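Local coordinates for protein oxidoreductase, short-chain dehydrogenase/reductase family (Aeromonas hydrophila subsp. hydrophila, PDB 3L6E) that probably acts as an NAD(P)-dependent oxidoreductase of the short-chain dehydrogenase/reductase family, possibly reducing 3-dehydrosphinganine in sphingolipid metabolism, at residues I6-A11 / A18-L23; G22-G27 / G48-G53; V30-R35 / Q42-L47. All coordinates share one frame; numbering follows the deposited sequence.

Contact 1 of 3, residues I6-A11 / A18-L23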
loop_
_atom_site.group_PDB
_atom_site.type_symbol
_atom_site.label_atom_id
_atom_site.label_comp_id
_atom_site.label_asym_id
_atom_site.label_seq_id
_atom_site.Cartn_x
_atom_site.Cartn_y
_atom_site.Cartn_z
ATOM N N ILE A 6 -10.697 1.106 -18.478
ATOM C CA ILE A 6 -9.460 1.579 -17.859
ATOM C C ILE A 6 -8.548 2.165 -18.924
ATOM O O ILE A 6 -8.447 1.647 -20.037
ATOM C CB ILE A 6 -8.688 0.435 -17.145
ATOM C CG1 ILE A 6 -9.627 -0.425 -16.297
ATOM C CG2 ILE A 6 -7.461 0.997 -16.329
ATOM C CD1 ILE A 6 -10.129 0.252 -15.041
ATOM N N ILE A 7 -7.899 3.265 -18.587
ATOM C CA ILE A 7 -6.878 3.830 -19.444
ATOM C C ILE A 7 -5.538 3.553 -18.784
ATOM O O ILE A 7 -5.358 3.851 -17.602
ATOM C CB ILE A 7 -7.060 5.330 -19.626
ATOM C CG1 ILE A 7 -8.289 5.611 -20.501
ATOM C CG2 ILE A 7 -5.816 5.969 -20.279
ATOM C CD1 ILE A 7 -8.599 7.091 -20.586
ATOM N N VAL A 8 -4.595 3.042 -19.552
ATOM C CA VAL A 8 -3.258 2.811 -19.055
ATOM C C VAL A 8 -2.233 3.458 -19.955
ATOM O O VAL A 8 -2.149 3.141 -21.116
ATOM C CB VAL A 8 -2.946 1.320 -18.953
ATOM C CG1 VAL A 8 -1.543 1.118 -18.489
ATOM C CG2 VAL A 8 -3.909 0.639 -18.035
ATOM N N THR A 9 -1.454 4.372 -19.407
ATOM C CA THR A 9 -0.390 4.989 -20.169
ATOM C C THR A 9 0.900 4.216 -19.982
ATOM O O THR A 9 1.013 3.410 -19.087
ATOM C CB THR A 9 -0.153 6.428 -19.766
ATOM O OG1 THR A 9 0.242 6.471 -18.405
ATOM C CG2 THR A 9 -1.381 7.237 -19.935
ATOM N N GLY A 10 1.868 4.467 -20.845
ATOM C CA GLY A 10 3.116 3.742 -20.814
ATOM C C GLY A 10 2.821 2.272 -20.899
ATOM O O GLY A 10 3.395 1.468 -20.185
ATOM N N ALA A 11 1.897 1.931 -21.782
ATOM C CA ALA A 11 1.372 0.558 -21.840
ATOM C C ALA A 11 2.363 -0.424 -22.455
ATOM O O ALA A 11 2.224 -1.637 -22.298
ATOM C CB ALA A 11 0.062 0.533 -22.615
ATOM N N ALA A 18 2.219 -5.592 -17.897
ATOM C CA ALA A 18 1.716 -6.461 -16.830
ATOM C C ALA A 18 0.392 -5.950 -16.246
ATOM O O ALA A 18 -0.523 -6.728 -15.967
ATOM C CB ALA A 18 2.772 -6.633 -15.712
ATOM N N LEU A 19 0.312 -4.644 -16.032
ATOM C CA LEU A 19 -0.901 -4.041 -15.516
ATOM C C LEU A 19 -2.048 -4.205 -16.502
ATOM O O LEU A 19 -3.154 -4.483 -16.084
ATOM C CB LEU A 19 -0.700 -2.562 -15.183
ATOM C CG LEU A 19 0.169 -2.166 -13.977
ATOM C CD1 LEU A 19 0.657 -0.742 -14.129
ATOM C CD2 LEU A 19 -0.566 -2.336 -12.654
ATOM N N THR A 20 -1.778 -4.036 -17.800
ATOM C CA THR A 20 -2.804 -4.152 -18.829
ATOM C C THR A 20 -3.335 -5.567 -18.844
ATOM O O THR A 20 -4.541 -5.769 -18.813
ATOM C CB THR A 20 -2.303 -3.778 -20.232
ATOM O OG1 THR A 20 -1.888 -2.417 -20.249
ATOM C CG2 THR A 20 -3.411 -3.955 -21.291
ATOM N N ILE A 21 -2.420 -6.537 -18.881
ATOM C CA ILE A 21 -2.759 -7.952 -18.854
ATOM C C ILE A 21 -3.635 -8.295 -17.653
ATOM O O ILE A 21 -4.640 -8.991 -17.792
ATOM C CB ILE A 21 -1.499 -8.871 -18.893
ATOM C CG1 ILE A 21 -0.687 -8.612 -20.168
ATOM C CG2 ILE A 21 -1.912 -10.354 -18.757
ATOM C CD1 ILE A 21 0.622 -9.355 -20.275
ATOM N N GLY A 22 -3.255 -7.781 -16.485
ATOM C CA GLY A 22 -3.921 -8.100 -15.223
ATOM C C GLY A 22 -5.342 -7.598 -15.135
ATOM O O GLY A 22 -6.217 -8.302 -14.630
ATOM N N LEU A 23 -5.564 -6.372 -15.611
ATOM C CA LEU A 23 -6.890 -5.757 -15.656
ATOM C C LEU A 23 -7.782 -6.463 -16.674
ATOM O O LEU A 23 -8.994 -6.563 -16.487
ATOM C CB LEU A 23 -6.775 -4.266 -16.020
ATOM C CG LEU A 23 -6.133 -3.291 -15.025
ATOM C CD1 LEU A 23 -5.501 -2.094 -15.725
ATOM C CD2 LEU A 23 -7.118 -2.829 -13.956
#

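Contact 2 of 3, residues G22-G27 / G48-G53. Unlike the reference sequence in segment 48-53: Asn49 (reference Lys).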
loop_
_atom_site.group_PDB
_atom_site.type_symbol
_atom_site.label_atom_id
_atom_site.label_comp_id
_atom_site.label_asym_id
_atom_site.label_seq_id
_atom_site.Cartn_x
_atom_site.Cartn_y
_atom_site.Cartn_z
ATOM N N GLY A 22 -3.255 -7.781 -16.485
ATOM C CA GLY A 22 -3.921 -8.100 -15.223
ATOM C C GLY A 22 -5.342 -7.598 -15.135
ATOM O O GLY A 22 -6.217 -8.302 -14.630
ATOM N N LEU A 23 -5.564 -6.372 -15.611
ATOM C CA LEU A 23 -6.890 -5.757 -15.656
ATOM C C LEU A 23 -7.782 -6.463 -16.674
ATOM O O LEU A 23 -8.994 -6.563 -16.487
ATOM C CB LEU A 23 -6.775 -4.266 -16.020
ATOM C CG LEU A 23 -6.133 -3.291 -15.025
ATOM C CD1 LEU A 23 -5.501 -2.094 -15.725
ATOM C CD2 LEU A 23 -7.118 -2.829 -13.956
ATOM N N VAL A 24 -7.185 -6.957 -17.756
ATOM C CA VAL A 24 -7.947 -7.735 -18.737
ATOM C C VAL A 24 -8.426 -9.053 -18.131
ATOM O O VAL A 24 -9.608 -9.422 -18.272
ATOM C CB VAL A 24 -7.154 -7.990 -20.032
ATOM C CG1 VAL A 24 -7.823 -9.111 -20.890
ATOM C CG2 VAL A 24 -7.035 -6.698 -20.828
ATOM N N GLU A 25 -7.501 -9.755 -17.474
ATOM C CA GLU A 25 -7.802 -11.008 -16.772
ATOM C C GLU A 25 -8.873 -10.806 -15.689
ATOM O O GLU A 25 -9.637 -11.719 -15.403
ATOM C CB GLU A 25 -6.527 -11.618 -16.160
ATOM C CG GLU A 25 -5.532 -12.180 -17.186
ATOM C CD GLU A 25 -4.267 -12.781 -16.560
ATOM O OE1 GLU A 25 -4.051 -12.607 -15.337
ATOM O OE2 GLU A 25 -3.487 -13.427 -17.295
ATOM N N ARG A 26 -8.924 -9.607 -15.098
ATOM C CA ARG A 26 -9.965 -9.272 -14.119
ATOM C C ARG A 26 -11.253 -8.719 -14.784
ATOM O O ARG A 26 -12.131 -8.163 -14.111
ATOM C CB ARG A 26 -9.413 -8.325 -13.033
ATOM C CG ARG A 26 -8.329 -8.947 -12.120
ATOM C CD ARG A 26 -7.388 -7.871 -11.539
ATOM N NE ARG A 26 -6.188 -8.413 -10.868
ATOM C CZ ARG A 26 -5.949 -8.353 -9.557
ATOM N NH1 ARG A 26 -4.825 -8.862 -9.054
ATOM N NH2 ARG A 26 -6.826 -7.783 -8.738
ATOM N N GLY A 27 -11.347 -8.876 -16.105
ATOM C CA GLY A 27 -12.559 -8.533 -16.851
ATOM C C GLY A 27 -12.749 -7.111 -17.363
ATOM O O GLY A 27 -13.858 -6.765 -17.773
ATOM N N GLY A 48 -6.441 -8.956 -28.053
ATOM C CA GLY A 48 -7.541 -8.811 -29.006
ATOM C C GLY A 48 -8.501 -7.674 -28.701
ATOM O O GLY A 48 -8.075 -6.534 -28.487
ATOM N N ASN A 49 -9.794 -7.998 -28.675
ATOM C CA ASN A 49 -10.862 -7.002 -28.568
ATOM C C ASN A 49 -11.058 -6.423 -27.166
ATOM O O ASN A 49 -11.892 -5.545 -26.961
ATOM C CB ASN A 49 -12.190 -7.530 -29.160
ATOM C CG ASN A 49 -12.701 -8.814 -28.487
ATOM O OD1 ASN A 49 -13.903 -9.082 -28.496
ATOM N ND2 ASN A 49 -11.800 -9.616 -27.932
ATOM N N ALA A 50 -10.264 -6.911 -26.219
ATOM C CA ALA A 50 -10.253 -6.412 -24.860
ATOM C C ALA A 50 -9.514 -5.070 -24.737
ATOM O O ALA A 50 -9.656 -4.366 -23.741
ATOM C CB ALA A 50 -9.631 -7.443 -23.939
ATOM N N VAL A 51 -8.742 -4.713 -25.759
ATOM C CA VAL A 51 -7.888 -3.524 -25.701
ATOM C C VAL A 51 -7.840 -2.797 -27.038
ATOM O O VAL A 51 -8.188 -3.357 -28.068
ATOM C CB VAL A 51 -6.414 -3.880 -25.307
ATOM C CG1 VAL A 51 -6.329 -4.486 -23.885
ATOM C CG2 VAL A 51 -5.795 -4.811 -26.342
ATOM N N ILE A 52 -7.400 -1.545 -26.995
ATOM C CA ILE A 52 -6.923 -0.840 -28.181
ATOM C C ILE A 52 -5.601 -0.158 -27.878
ATOM O O ILE A 52 -5.388 0.343 -26.769
ATOM C CB ILE A 52 -7.866 0.285 -28.635
ATOM C CG1 ILE A 52 -8.662 0.794 -27.441
ATOM C CG2 ILE A 52 -8.738 -0.169 -29.762
ATOM C CD1 ILE A 52 -8.776 2.268 -27.378
ATOM N N GLY A 53 -4.746 -0.108 -28.891
ATOM C CA GLY A 53 -3.526 0.675 -28.847
ATOM C C GLY A 53 -3.772 2.051 -29.429
ATOM O O GLY A 53 -4.101 2.189 -30.607
#

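Contact 3 of 3, residues V30-R35 / Q42-L47. Unlike the reference sequence in segment 42-47: Gln42 (reference Glu), Leu45 (reference Glu). With SO4 (sulfate ion), chain C.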
loop_
_atom_site.group_PDB
_atom_site.type_symbol
_atom_site.label_atom_id
_atom_site.label_comp_id
_atom_site.label_asym_id
_atom_site.label_seq_id
_atom_site.Cartn_x
_atom_site.Cartn_y
_atom_site.Cartn_z
ATOM N N VAL A 30 -9.372 -2.119 -21.840
ATOM C CA VAL A 30 -8.227 -1.254 -21.560
ATOM C C VAL A 30 -7.811 -0.442 -22.769
ATOM O O VAL A 30 -7.515 -1.006 -23.804
ATOM C CB VAL A 30 -7.020 -2.070 -21.004
ATOM C CG1 VAL A 30 -5.870 -1.163 -20.695
ATOM C CG2 VAL A 30 -7.412 -2.814 -19.759
ATOM N N SER A 31 -7.819 0.884 -22.635
ATOM C CA SER A 31 -7.263 1.747 -23.667
ATOM C C SER A 31 -5.772 1.923 -23.380
ATOM O O SER A 31 -5.387 2.607 -22.415
ATOM C CB SER A 31 -7.959 3.101 -23.682
ATOM O OG SER A 31 -9.240 2.990 -24.252
HETATM N N MSE A 32 -4.945 1.274 -24.186
HETATM C CA MSE A 32 -3.495 1.313 -23.975
HETATM C C MSE A 32 -2.893 2.539 -24.650
HETATM O O MSE A 32 -3.018 2.700 -25.856
HETATM C CB MSE A 32 -2.840 0.045 -24.531
HETATM C CG MSE A 32 -3.456 -1.250 -24.033
HETATM SE SE MSE A 32 -2.606 -2.826 -24.802
HETATM C CE MSE A 32 -2.866 -2.451 -26.693
HETATM N N MSE A 33 -2.241 3.399 -23.884
HETATM C CA MSE A 33 -1.517 4.520 -24.493
HETATM C C MSE A 33 -0.011 4.350 -24.376
HETATM O O MSE A 33 0.491 4.050 -23.299
HETATM C CB MSE A 33 -1.936 5.846 -23.877
HETATM C CG MSE A 33 -3.414 6.161 -24.099
HETATM SE SE MSE A 33 -3.876 7.861 -23.292
HETATM C CE MSE A 33 -5.814 7.789 -23.625
ATOM N N GLY A 34 0.693 4.546 -25.490
ATOM C CA GLY A 34 2.135 4.385 -25.516
ATOM C C GLY A 34 2.813 5.065 -26.687
ATOM O O GLY A 34 2.193 5.345 -27.712
ATOM N N ARG A 35 4.099 5.344 -26.512
ATOM C CA ARG A 35 4.921 5.988 -27.544
ATOM C C ARG A 35 5.375 5.004 -28.623
ATOM O O ARG A 35 5.687 5.408 -29.741
ATOM C CB ARG A 35 6.161 6.592 -26.881
ATOM C CG ARG A 35 6.179 8.097 -26.780
ATOM C CD ARG A 35 7.203 8.686 -27.741
ATOM N NE ARG A 35 6.672 8.903 -29.087
ATOM C CZ ARG A 35 7.296 9.594 -30.042
ATOM N NH1 ARG A 35 8.489 10.146 -29.816
ATOM N NH2 ARG A 35 6.725 9.734 -31.231
ATOM N N GLN A 42 1.734 -5.726 -30.454
ATOM C CA GLN A 42 2.041 -7.037 -29.875
ATOM C C GLN A 42 1.022 -7.331 -28.765
ATOM O O GLN A 42 0.606 -8.467 -28.577
ATOM C CB GLN A 42 3.517 -7.110 -29.394
ATOM C CG GLN A 42 3.764 -7.277 -27.879
ATOM C CD GLN A 42 5.192 -6.891 -27.398
ATOM O OE1 GLN A 42 5.447 -6.825 -26.185
ATOM N NE2 GLN A 42 6.105 -6.617 -28.337
ATOM N N GLN A 43 0.605 -6.282 -28.057
ATOM C CA GLN A 43 -0.392 -6.409 -27.015
ATOM C C GLN A 43 -1.802 -6.605 -27.595
ATOM O O GLN A 43 -2.617 -7.336 -27.020
ATOM C CB GLN A 43 -0.335 -5.203 -26.079
ATOM C CG GLN A 43 0.915 -5.117 -25.199
ATOM C CD GLN A 43 0.972 -6.183 -24.116
ATOM O OE1 GLN A 43 1.632 -7.222 -24.281
ATOM N NE2 GLN A 43 0.294 -5.929 -22.992
ATOM N N GLU A 44 -2.088 -5.946 -28.717
ATOM C CA GLU A 44 -3.362 -6.127 -29.413
ATOM C C GLU A 44 -3.503 -7.563 -29.940
ATOM O O GLU A 44 -4.572 -8.162 -29.826
ATOM C CB GLU A 44 -3.552 -5.083 -30.538
ATOM C CG GLU A 44 -3.982 -3.700 -30.024
ATOM C CD GLU A 44 -4.456 -2.745 -31.126
ATOM O OE1 GLU A 44 -3.602 -2.175 -31.846
ATOM O OE2 GLU A 44 -5.682 -2.542 -31.251
ATOM N N LEU A 45 -2.401 -8.106 -30.468
ATOM C CA LEU A 45 -2.310 -9.496 -30.946
ATOM C C LEU A 45 -2.526 -10.495 -29.806
ATOM O O LEU A 45 -3.154 -11.540 -29.986
ATOM C CB LEU A 45 -0.940 -9.730 -31.605
ATOM C CG LEU A 45 -0.769 -10.792 -32.700
ATOM C CD1 LEU A 45 -0.031 -10.211 -33.904
ATOM C CD2 LEU A 45 -0.052 -12.040 -32.186
ATOM N N LEU A 46 -2.009 -10.163 -28.627
ATOM C CA LEU A 46 -2.172 -11.021 -27.458
ATOM C C LEU A 46 -3.579 -10.961 -26.850
ATOM O O LEU A 46 -4.119 -11.990 -26.468
ATOM C CB LEU A 46 -1.116 -10.694 -26.390
ATOM C CG LEU A 46 -1.115 -11.510 -25.086
ATOM C CD1 LEU A 46 -0.519 -12.909 -25.276
ATOM C CD2 LEU A 46 -0.372 -10.772 -23.985
ATOM N N LEU A 47 -4.164 -9.767 -26.766
ATOM C CA LEU A 47 -5.369 -9.569 -25.959
ATOM C C LEU A 47 -6.627 -9.243 -26.763
ATOM O O LEU A 47 -7.741 -9.257 -26.209
ATOM C CB LEU A 47 -5.133 -8.527 -24.852
ATOM C CG LEU A 47 -3.909 -8.714 -23.936
ATOM C CD1 LEU A 47 -3.613 -7.436 -23.128
ATOM C CD2 LEU A 47 -4.036 -9.945 -23.025
HETATM S S SO4 C . 5.655 3.309 -23.999
HETATM O O1 SO4 C . 6.178 2.640 -25.183
HETATM O O2 SO4 C . 5.459 4.734 -24.248
HETATM O O3 SO4 C . 4.373 2.670 -23.734
HETATM O O4 SO4 C . 6.598 3.137 -22.888
#

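Contact 1 of 3, residues I6-A11 / A18-L23
Ile6 meets Leu23 through its CG2 methyl, which lies opposite the backbone N about CA-CB (chi1 -46°, measured to CG1), while Leu23 carries CG opposite its own carbonyl carbon (chi1 -68°), which swings CG toward the strand, where CD1 meets Ile6. The two segments are the first strand and first helix of the Rossmann fold of short-chain dehydrogenases, the opening half of a beta-alpha-beta unit. Strand 6-9 and helix 18-23 run nearly antiparallel, at 165° between their short axes and 9.5 Å apart, as expected where a strand turns back through a glycine-rich loop into the helix beside it. Along the strand the side chains alternate: Ile6 and Val8 face the helix, whereas Ile7 faces the other side of the sheet, where Met33 touches it. Leu23 lies across Ile6 at about a right angle, one methyl to each branch. CD1 of Leu23 is 3.7 Å from Ile6 CG2, and CD2 of Leu23 is 4.2 Å from Ile6 CG1. The same CD1 meets Val8 CG2 tip to tip at 3.9 Å, so one methyl of the helix serves two strand residues. One turn earlier, Thr20 crosses Val8 at a slant. Its hydroxyl is hydrogen-bonded to the Gly16 carbonyl of its own helix, which satisfies this buried polar group among apolar neighbours. Leu208 of helix 200-210 packs against Leu23, and Val30 of the adjacent strand touches both Val8 and Thr20. Thr20 OG1 lies 4.0 Å from Val8 CG1, and Ala11 CB approaches the same oxygen to 4.3 Å.

Contact 2 of 3, residues G22-G27 / G48-G53
The contact is apolar throughout: Val24 packs on Ala50 and Val51. Val24 presents both methyls to the second segment: CG1 is 3.9 Å from Ala50 CB, and CG2 is 4.1 Å from that same CB, so the alanine methyl rests against the fork of the valine. CG2 also reaches Val51 CG1 at 3.8 Å, the two valines crossing at about a right angle. Val24 holds CG1 opposite its backbone N (chi1 165°), which spreads the two methyls over the neighbouring residues.

Backbone hydrogen bonding shapes each partner separately. Helix 14-25 ends in a Schellman motif: Gly27, with positive phi, is the C-prime residue, its N bonded to Val24 O at 2.8 Å while His28 N bonds to Leu23 O. On the other side, Gly48 leaves the preceding helix with positive phi, and a short 3-10 segment at 49-50 leads into strand 51-53.

The charge of Arg26 lies away from the valines. Arg26 turns its guanidinium toward helix 200-210, where NH1 makes a salt bridge with Asp209.

In the Rossmann fold of this family the contact bridges the C-terminal end of helix 14-25 and the start of edge strand 51-55, spanning strand 29-34 between them: Val30 touches both Val24 and Val51, and its backbone pairs with Ala50 and Ile52.

Contact 3 of 3, residues V30-R35 / Q42-L47
Met32, modelled as selenomethionine, makes the van der Waals contact with Gln43 and Glu44. Its chain is extended through chi2 and bent at chi3 (-57°), which folds the terminal methyl over the helix. SE is 3.5 Å from Gln43 CB, the two side chains meeting at about a right angle, and CE is 3.8 Å from that same CB. CE also lies 3.7 Å from Glu44 CG, so the contact uses the aliphatic bases of two polar residues rather than their amide and carboxylate ends. Arg17 of helix 14-25 packs against Gln43.

Strand 29-34 and helix 37-47 belong to the second beta-alpha-beta unit of the Rossmann fold, the helix leading on to strand 51-55. Thr20 and Val51 touch Met32 as well, burying the selenium-bearing chain between sheet and helices.

A sulfate ion is held at the strand's C-terminal end. The backbone N of Arg35 donates a nearly straight hydrogen bond (172°) to O2 of this ion, 2.7 Å away, and the same ion is also bonded by Gly12 N and Arg36 NE. The sulfate probably came from the crystallisation liquor. In NADP-dependent relatives the end of this strand commonly receives the 2'-phosphate on the adenosine ribose of NADP, and the sulfate's position is consistent with such a site. Gly34 CA comes within 3.3 Å of sulfate O3.

In the fold
All three contacts lie on one face of the same parallel sheet. Contact 1 is the deepest, fully buried and almost wholly aliphatic, with a single polar side chain among its touching residues. Contact 3 repeats the strand-to-helix arrangement one strand outward, but pairs a buried selenomethionine with the bases of polar helix residues and adds an anion at the strand end. Contact 2, the smallest and partly exposed, shares Gly22 and Leu23 with contact 1 and joins its helix to the edge strand, with contact 3 lying between along the chain. Strand 29-34 is the common seam: it pairs with 5-9 on one side and 51-55 on the other.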